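Class II aldolase/adducin domain protein (Pseudomonas syringae pv. phaseolicola 1448A, PDB 3OCR) is of unestablished function but belongs to the class II aldolase/adducin family, which suggests a possible lyase-like activity or, more weakly, binding to actin filaments. Local coordinates at residues A[37-48]-A[257-267]; A[120-128]-A[195-206]. All coordinates share one frame; numbering follows the deposited sequence.

Contact 1: A[37-48]-A[257-267]; sequences KLAAAYRLAALK and WNALIRELERS
Leu-44, Leu-264 and Trp-257 make the centre of this helix pair. Both methyls of Leu-44 straddle Leu-260 CB. Leu-44 CD2 comes 3.4 Å from Leu-260 O and also touches Leu-264 CB, and Leu-44 CD1 reaches the indole, 4.1 Å from Trp-257 CZ3. Leu-264 sends its branches to different turns of the facing helix. Leu-264 CD1 meets Arg-43 CB at 3.7 Å, and its CD2 lies against Ala-40. The CG of Leu-264 stands anti to the backbone N (chi1 178°), which carries both methyls across the gap. The guanidinium of Arg-43 leads away from this contact, and its NE bonds to Ile-81 O.

Trp-257 is a knob in a hole formed by Lys-37, Ala-40, Ala-41 and Leu-44. The benzo end of the ring enters first, and its edge meets the backbone: Trp-257 CH2 is 3.4 Å from Lys-37 O. Ile-261 CG1 lies over one ring face, and Ile-261 CD1 reaches Ala-40 CB at 3.6 Å. The axes of segments 37-47 and 257-265 cross at 70°, 10.4 Å apart at their closest. The contact packs the C-terminal helix 251-265 on helix 29-47 of the aldolase/adducin fold.

The chemistry turns polar beside the leucines. Lys-48 NZ forms a salt bridge with Glu-263 OE1 at 3.3 Å, on the syn side of the carboxylate. A weaker bond runs to OE2. The Leu-47 methyl CD2 packs 3.7 Å from Glu-263 OE2. Farther round helix 251-265, Arg-262 forms a salt bridge with Glu-80 of a second subunit.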
# COMPACT_ATOMS: atom_id res chain seq x y z
N LYS A 37 -27.91 8.47 3.77
CA LYS A 37 -26.77 9.13 3.10
C LYS A 37 -25.54 9.30 3.99
O LYS A 37 -24.42 9.00 3.56
CB LYS A 37 -27.18 10.49 2.49
CG LYS A 37 -27.95 10.36 1.17
CD LYS A 37 -28.66 11.64 0.75
CE LYS A 37 -29.28 11.48 -0.66
NZ LYS A 37 -30.51 10.63 -0.69
N LEU A 38 -25.73 9.76 5.22
CA LEU A 38 -24.60 9.93 6.16
C LEU A 38 -24.00 8.57 6.56
O LEU A 38 -22.79 8.45 6.64
CB LEU A 38 -25.01 10.74 7.41
CG LEU A 38 -23.90 11.08 8.39
CD1 LEU A 38 -22.87 12.01 7.72
CD2 LEU A 38 -24.46 11.73 9.68
N ALA A 39 -24.85 7.54 6.75
CA ALA A 39 -24.34 6.20 7.02
C ALA A 39 -23.51 5.64 5.86
O ALA A 39 -22.45 5.04 6.08
CB ALA A 39 -25.52 5.19 7.40
N ALA A 40 -23.98 5.87 4.62
CA ALA A 40 -23.23 5.48 3.44
C ALA A 40 -21.90 6.20 3.42
O ALA A 40 -20.89 5.62 3.03
CB ALA A 40 -24.01 5.80 2.19
N ALA A 41 -21.90 7.47 3.82
CA ALA A 41 -20.64 8.25 3.83
C ALA A 41 -19.63 7.65 4.82
O ALA A 41 -18.46 7.48 4.49
CB ALA A 41 -20.93 9.67 4.15
N TYR A 42 -20.10 7.28 6.02
CA TYR A 42 -19.25 6.57 6.98
C TYR A 42 -18.65 5.26 6.46
O TYR A 42 -17.44 5.05 6.55
CB TYR A 42 -19.98 6.33 8.30
CG TYR A 42 -20.01 7.50 9.25
CD1 TYR A 42 -18.93 7.74 10.12
CD2 TYR A 42 -21.14 8.37 9.33
CE1 TYR A 42 -18.95 8.77 11.03
CE2 TYR A 42 -21.17 9.41 10.24
CZ TYR A 42 -20.05 9.61 11.08
OH TYR A 42 -20.02 10.62 11.99
N ARG A 43 -19.49 4.37 5.93
CA ARG A 43 -19.05 3.13 5.29
C ARG A 43 -18.15 3.28 4.08
O ARG A 43 -17.27 2.44 3.85
CB ARG A 43 -20.27 2.29 4.88
CG ARG A 43 -21.21 2.03 6.02
CD ARG A 43 -20.77 0.83 6.84
NE ARG A 43 -21.82 0.40 7.75
CZ ARG A 43 -22.31 -0.84 7.83
NH1 ARG A 43 -21.82 -1.82 7.09
NH2 ARG A 43 -23.26 -1.09 8.71
N LEU A 44 -18.39 4.30 3.26
CA LEU A 44 -17.53 4.59 2.11
C LEU A 44 -16.12 4.99 2.55
O LEU A 44 -15.12 4.58 1.95
CB LEU A 44 -18.13 5.72 1.24
CG LEU A 44 -19.30 5.31 0.36
CD1 LEU A 44 -20.07 6.54 -0.13
CD2 LEU A 44 -18.80 4.48 -0.82
N ALA A 45 -16.08 5.77 3.63
CA ALA A 45 -14.80 6.26 4.18
C ALA A 45 -14.01 5.06 4.72
O ALA A 45 -12.78 5.02 4.62
CB ALA A 45 -15.04 7.29 5.29
N ALA A 46 -14.75 4.09 5.27
CA ALA A 46 -14.15 2.86 5.76
C ALA A 46 -13.63 2.05 4.59
O ALA A 46 -12.49 1.61 4.61
CB ALA A 46 -15.17 2.06 6.61
N LEU A 47 -14.47 1.87 3.56
CA LEU A 47 -14.06 1.18 2.33
C LEU A 47 -12.82 1.82 1.70
O LEU A 47 -11.90 1.13 1.31
CB LEU A 47 -15.20 1.15 1.33
CG LEU A 47 -15.06 0.38 0.03
CD1 LEU A 47 -15.04 -1.13 0.29
CD2 LEU A 47 -16.19 0.75 -0.93
N LYS A 48 -12.81 3.15 1.60
CA LYS A 48 -11.70 3.89 1.01
C LYS A 48 -10.56 4.12 1.99
O LYS A 48 -9.58 4.80 1.64
CB LYS A 48 -12.16 5.25 0.47
CG LYS A 48 -13.27 5.20 -0.57
CD LYS A 48 -12.89 4.35 -1.75
CE LYS A 48 -13.91 4.45 -2.86
NZ LYS A 48 -13.46 3.69 -4.05
N TRP A 257 -21.69 10.34 -6.72
CA TRP A 257 -22.23 9.73 -5.52
C TRP A 257 -22.90 8.39 -5.84
O TRP A 257 -22.74 7.42 -5.09
CB TRP A 257 -23.25 10.66 -4.87
CG TRP A 257 -24.00 10.02 -3.72
CD1 TRP A 257 -25.26 9.46 -3.75
CD2 TRP A 257 -23.54 9.90 -2.37
NE1 TRP A 257 -25.60 9.01 -2.49
CE2 TRP A 257 -24.55 9.25 -1.63
CE3 TRP A 257 -22.35 10.28 -1.72
CZ2 TRP A 257 -24.42 8.98 -0.26
CZ3 TRP A 257 -22.21 10.00 -0.37
CH2 TRP A 257 -23.24 9.35 0.35
N ASN A 258 -23.67 8.36 -6.92
CA ASN A 258 -24.45 7.14 -7.28
C ASN A 258 -23.54 5.94 -7.57
O ASN A 258 -23.92 4.79 -7.35
CB ASN A 258 -25.32 7.41 -8.51
CG ASN A 258 -26.51 8.31 -8.22
OD1 ASN A 258 -26.86 8.55 -7.07
ND2 ASN A 258 -27.15 8.78 -9.27
N ALA A 259 -22.35 6.21 -8.11
CA ALA A 259 -21.34 5.17 -8.36
C ALA A 259 -20.72 4.70 -7.05
O ALA A 259 -20.55 3.51 -6.84
CB ALA A 259 -20.26 5.66 -9.34
N LEU A 260 -20.38 5.63 -6.17
CA LEU A 260 -19.93 5.26 -4.82
C LEU A 260 -20.93 4.32 -4.14
O LEU A 260 -20.54 3.32 -3.56
CB LEU A 260 -19.68 6.49 -3.96
CG LEU A 260 -18.43 7.29 -4.35
CD1 LEU A 260 -18.23 8.49 -3.43
CD2 LEU A 260 -17.15 6.45 -4.36
N ILE A 261 -22.22 4.66 -4.23
CA ILE A 261 -23.31 3.82 -3.66
C ILE A 261 -23.38 2.43 -4.27
O ILE A 261 -23.47 1.45 -3.54
CB ILE A 261 -24.70 4.52 -3.76
CG1 ILE A 261 -24.75 5.77 -2.87
CG2 ILE A 261 -25.87 3.54 -3.42
CD1 ILE A 261 -24.48 5.51 -1.40
N ARG A 262 -23.36 2.34 -5.60
CA ARG A 262 -23.33 1.03 -6.28
C ARG A 262 -22.13 0.21 -5.80
O ARG A 262 -22.26 -0.98 -5.56
CB ARG A 262 -23.32 1.15 -7.82
CG ARG A 262 -24.57 1.77 -8.45
CD ARG A 262 -24.67 1.52 -9.99
NE ARG A 262 -23.47 1.97 -10.70
CZ ARG A 262 -23.19 3.23 -11.05
NH1 ARG A 262 -24.05 4.23 -10.82
NH2 ARG A 262 -22.04 3.50 -11.66
N GLU A 263 -20.95 0.85 -5.67
CA GLU A 263 -19.75 0.16 -5.20
C GLU A 263 -19.91 -0.32 -3.76
O GLU A 263 -19.60 -1.47 -3.44
CB GLU A 263 -18.52 1.06 -5.28
CG GLU A 263 -17.21 0.29 -5.12
CD GLU A 263 -16.00 1.19 -5.03
OE1 GLU A 263 -16.05 2.34 -5.52
OE2 GLU A 263 -14.99 0.74 -4.44
N LEU A 264 -20.38 0.58 -2.90
CA LEU A 264 -20.68 0.25 -1.51
C LEU A 264 -21.62 -0.96 -1.39
O LEU A 264 -21.31 -1.90 -0.69
CB LEU A 264 -21.24 1.47 -0.76
CG LEU A 264 -21.65 1.26 0.71
CD1 LEU A 264 -20.49 0.73 1.56
CD2 LEU A 264 -22.21 2.52 1.31
N GLU A 265 -22.75 -0.94 -2.11
CA GLU A 265 -23.78 -1.98 -2.05
C GLU A 265 -23.25 -3.37 -2.41
O GLU A 265 -23.84 -4.40 -2.03
CB GLU A 265 -24.92 -1.64 -3.02
CG GLU A 265 -25.54 -0.26 -2.80
CD GLU A 265 -26.95 -0.32 -2.27
OE1 GLU A 265 -27.67 -1.27 -2.63
OE2 GLU A 265 -27.34 0.57 -1.49
N ARG A 266 -22.15 -3.38 -3.16
CA ARG A 266 -21.37 -4.57 -3.48
C ARG A 266 -20.90 -5.29 -2.21
O ARG A 266 -20.67 -6.50 -2.24
CB ARG A 266 -20.17 -4.17 -4.32
CG ARG A 266 -19.80 -5.12 -5.43
CD ARG A 266 -19.00 -4.40 -6.51
NE ARG A 266 -19.84 -3.50 -7.29
CZ ARG A 266 -19.40 -2.55 -8.10
NH1 ARG A 266 -18.09 -2.34 -8.24
NH2 ARG A 266 -20.27 -1.79 -8.76
N SER A 267 -20.77 -4.56 -1.10
CA SER A 267 -20.42 -5.15 0.21
C SER A 267 -21.65 -5.47 1.08
O SER A 267 -21.50 -5.82 2.25
CB SER A 267 -19.50 -4.22 1.01
OG SER A 267 -18.57 -3.54 0.18

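Contact 2: A[120-128]-A[195-206]; sequences HDLQAVLHT and GGVSVEHAIQQL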
# COMPACT_ATOMS: atom_id res chain seq x y z
N HIS A 120 -24.88 28.15 7.73
CA HIS A 120 -26.15 27.43 7.60
C HIS A 120 -26.32 26.77 6.23
O HIS A 120 -27.14 25.86 6.06
CB HIS A 120 -27.34 28.37 7.89
CG HIS A 120 -27.55 28.63 9.35
ND1 HIS A 120 -28.48 29.53 9.82
CD2 HIS A 120 -26.93 28.12 10.44
CE1 HIS A 120 -28.43 29.55 11.14
NE2 HIS A 120 -27.50 28.70 11.54
N ASP A 121 -25.54 27.22 5.26
CA ASP A 121 -25.54 26.63 3.92
C ASP A 121 -24.91 25.23 3.89
O ASP A 121 -25.27 24.39 3.04
CB ASP A 121 -24.82 27.57 2.94
CG ASP A 121 -23.41 27.93 3.39
OD1 ASP A 121 -23.25 28.57 4.46
OD2 ASP A 121 -22.45 27.59 2.66
N LEU A 122 -23.99 24.96 4.81
CA LEU A 122 -23.30 23.67 4.82
C LEU A 122 -24.15 22.65 5.58
O LEU A 122 -24.30 22.73 6.80
CB LEU A 122 -21.88 23.78 5.37
CG LEU A 122 -20.96 24.78 4.63
CD1 LEU A 122 -19.63 24.90 5.35
CD2 LEU A 122 -20.74 24.42 3.12
N GLN A 123 -24.74 21.72 4.83
CA GLN A 123 -25.60 20.70 5.39
C GLN A 123 -24.78 19.48 5.86
O GLN A 123 -25.32 18.56 6.49
CB GLN A 123 -26.62 20.25 4.36
CG GLN A 123 -27.54 21.40 3.83
CD GLN A 123 -28.38 22.02 4.90
OE1 GLN A 123 -28.24 23.21 5.19
NE2 GLN A 123 -29.26 21.22 5.52
N ALA A 124 -23.49 19.47 5.53
CA ALA A 124 -22.63 18.34 5.94
C ALA A 124 -21.23 18.82 6.17
O ALA A 124 -20.75 19.67 5.42
CB ALA A 124 -22.64 17.24 4.91
N VAL A 125 -20.59 18.30 7.22
CA VAL A 125 -19.21 18.66 7.55
C VAL A 125 -18.43 17.38 7.84
O VAL A 125 -18.79 16.61 8.75
CB VAL A 125 -19.12 19.64 8.75
CG1 VAL A 125 -17.63 19.98 9.09
CG2 VAL A 125 -19.92 20.94 8.46
N LEU A 126 -17.39 17.15 7.05
CA LEU A 126 -16.55 15.97 7.16
C LEU A 126 -15.16 16.30 7.64
O LEU A 126 -14.52 17.23 7.14
CB LEU A 126 -16.44 15.30 5.80
CG LEU A 126 -17.74 15.08 5.02
CD1 LEU A 126 -17.46 14.45 3.66
CD2 LEU A 126 -18.76 14.26 5.79
N HIS A 127 -14.65 15.51 8.57
CA HIS A 127 -13.28 15.73 8.99
C HIS A 127 -12.52 14.41 8.97
O HIS A 127 -13.02 13.42 9.49
CB HIS A 127 -13.25 16.37 10.38
CG HIS A 127 -11.89 16.39 10.98
ND1 HIS A 127 -10.81 16.96 10.35
CD2 HIS A 127 -11.43 15.86 12.14
CE1 HIS A 127 -9.74 16.81 11.11
NE2 HIS A 127 -10.08 16.15 12.20
N THR A 128 -11.34 14.38 8.36
CA THR A 128 -10.55 13.11 8.33
C THR A 128 -9.12 13.26 8.80
O THR A 128 -8.54 14.38 8.78
CB THR A 128 -10.52 12.41 6.92
OG1 THR A 128 -9.96 13.30 5.97
CG2 THR A 128 -11.93 11.98 6.43
N GLY A 195 -16.80 20.73 3.63
CA GLY A 195 -18.21 20.99 3.86
C GLY A 195 -18.93 20.78 2.54
O GLY A 195 -18.27 20.67 1.50
N GLY A 196 -20.26 20.73 2.58
CA GLY A 196 -21.06 20.64 1.36
C GLY A 196 -22.50 21.01 1.60
O GLY A 196 -22.95 21.05 2.76
N VAL A 197 -23.21 21.29 0.52
CA VAL A 197 -24.62 21.66 0.57
C VAL A 197 -25.44 20.38 0.78
O VAL A 197 -26.66 20.43 0.96
CB VAL A 197 -25.07 22.38 -0.73
CG1 VAL A 197 -24.21 23.65 -0.97
CG2 VAL A 197 -25.00 21.45 -1.93
N SER A 198 -24.75 19.24 0.74
CA SER A 198 -25.37 17.93 0.96
C SER A 198 -24.23 17.01 1.37
O SER A 198 -23.06 17.37 1.22
CB SER A 198 -26.00 17.43 -0.34
OG SER A 198 -25.01 17.22 -1.33
N VAL A 199 -24.57 15.83 1.88
CA VAL A 199 -23.60 14.78 2.16
C VAL A 199 -22.85 14.41 0.86
O VAL A 199 -21.63 14.26 0.86
CB VAL A 199 -24.29 13.52 2.77
CG1 VAL A 199 -23.34 12.32 2.81
CG2 VAL A 199 -24.83 13.83 4.18
N GLU A 200 -23.58 14.33 -0.24
CA GLU A 200 -23.01 13.95 -1.54
C GLU A 200 -21.95 14.97 -1.99
O GLU A 200 -20.86 14.61 -2.43
CB GLU A 200 -24.10 13.84 -2.60
CG GLU A 200 -25.26 12.88 -2.23
CD GLU A 200 -26.47 13.59 -1.63
OE1 GLU A 200 -26.36 14.17 -0.53
OE2 GLU A 200 -27.55 13.53 -2.25
N HIS A 201 -22.29 16.25 -1.88
CA HIS A 201 -21.36 17.31 -2.26
C HIS A 201 -20.07 17.29 -1.40
O HIS A 201 -18.95 17.41 -1.93
CB HIS A 201 -22.08 18.67 -2.20
CG HIS A 201 -21.20 19.84 -2.51
ND1 HIS A 201 -21.37 21.07 -1.92
CD2 HIS A 201 -20.13 19.96 -3.34
CE1 HIS A 201 -20.44 21.90 -2.37
NE2 HIS A 201 -19.67 21.25 -3.23
N ALA A 202 -20.24 17.17 -0.08
CA ALA A 202 -19.13 17.10 0.86
C ALA A 202 -18.22 15.90 0.57
O ALA A 202 -17.00 16.01 0.59
CB ALA A 202 -19.64 17.07 2.34
N ILE A 203 -18.84 14.76 0.30
CA ILE A 203 -18.09 13.56 0.02
C ILE A 203 -17.33 13.65 -1.30
O ILE A 203 -16.22 13.10 -1.41
CB ILE A 203 -19.04 12.31 0.02
CG1 ILE A 203 -19.31 11.86 1.46
CG2 ILE A 203 -18.43 11.20 -0.80
CD1 ILE A 203 -18.10 11.27 2.25
N GLN A 204 -17.92 14.31 -2.32
CA GLN A 204 -17.23 14.43 -3.60
C GLN A 204 -15.98 15.26 -3.40
O GLN A 204 -14.92 14.89 -3.88
CB GLN A 204 -18.09 15.08 -4.70
CG GLN A 204 -17.35 15.11 -6.08
CD GLN A 204 -18.19 15.63 -7.24
OE1 GLN A 204 -19.10 16.42 -7.06
NE2 GLN A 204 -17.86 15.19 -8.45
N GLN A 205 -16.11 16.38 -2.69
CA GLN A 205 -14.95 17.24 -2.42
C GLN A 205 -13.88 16.50 -1.60
O GLN A 205 -12.68 16.66 -1.85
CB GLN A 205 -15.40 18.49 -1.67
CG GLN A 205 -16.42 19.37 -2.42
CD GLN A 205 -16.32 20.80 -1.96
OE1 GLN A 205 -15.67 21.62 -2.61
NE2 GLN A 205 -16.96 21.11 -0.85
N LEU A 206 -14.31 15.69 -0.62
CA LEU A 206 -13.35 14.98 0.24
C LEU A 206 -12.57 13.91 -0.56
O LEU A 206 -11.34 13.82 -0.45
CB LEU A 206 -14.03 14.35 1.46
CG LEU A 206 -13.15 13.50 2.39
CD1 LEU A 206 -12.12 14.36 3.10
CD2 LEU A 206 -14.03 12.70 3.38
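Leu-126 points from strand 124-128 against the first turns of helix 199-219, where the packing is tight. Its CG is anti to its own carbonyl carbon (chi1 -48°), and its CD1 is wedged among three helix residues. Leu-126 CD1 lies 3.7 Å from Ala-202 CB and 3.5 Å from Ile-203 CD1, with Leu-206 CD2 slightly farther off. Ala-124, on the same face of the strand, places its CB 4.0 Å from Ala-202 CB and also meets Val-199 CG2. At the far end Thr-128 and Leu-206 reach toward each other tip to tip, with CG2 of the threonine near CD2 of the leucine.

Backbone bonds close the other end. Gly-196 N donates to Ala-124 O, and Gly-196 O accepts from Ala-124 N at 3.2 Å. Gln-123 N also points at Gly-196 O, in a weak, bent bond (129° at the hydrogen). Gln-123 and Ala-124 thus share one partner in a classic beta bulge. Gly-195 and Gly-196 bring no side chains into this seam.

The side toward solvent is looser. Asp-121 meets Val-197 mainly through its backbone O, while its carboxylate pairs with Arg-119. The turn into the helix has its own bonds: Val-197 N meets His-201 ND1 near the ring plane, and Ser-198 OG caps the helix by accepting from His-201 N at 2.9 Å. Strand 191-196 pairs antiparallel with 124-128 and then turns into helix 199-219, which packs back on that sheet, as in the layered alpha/beta fold of the class II aldolase family.

Overall arrangement
Contact 2 lies deep in the chain, its centre about 5 Å from the centre of the chain, against about 14 Å for contact 1, which is only partly buried. Their centres are about 15 Å apart. Helix 199-219 joins them: Ile-203, which packs against Leu-126 in contact 2, also touches Ala-41 of contact 1, and Glu-200 lies against Trp-257. The helix is thus packed between the sheet and the helix pair. The chemistry differs with depth. Contact 2 combines strand hydrogen bonds with a small apolar core. Contact 1 joins two helices mainly through side chains, with no backbone-to-backbone bonds between them, and its interlocked apolar centre gives way to a salt bridge near a neighbouring subunit.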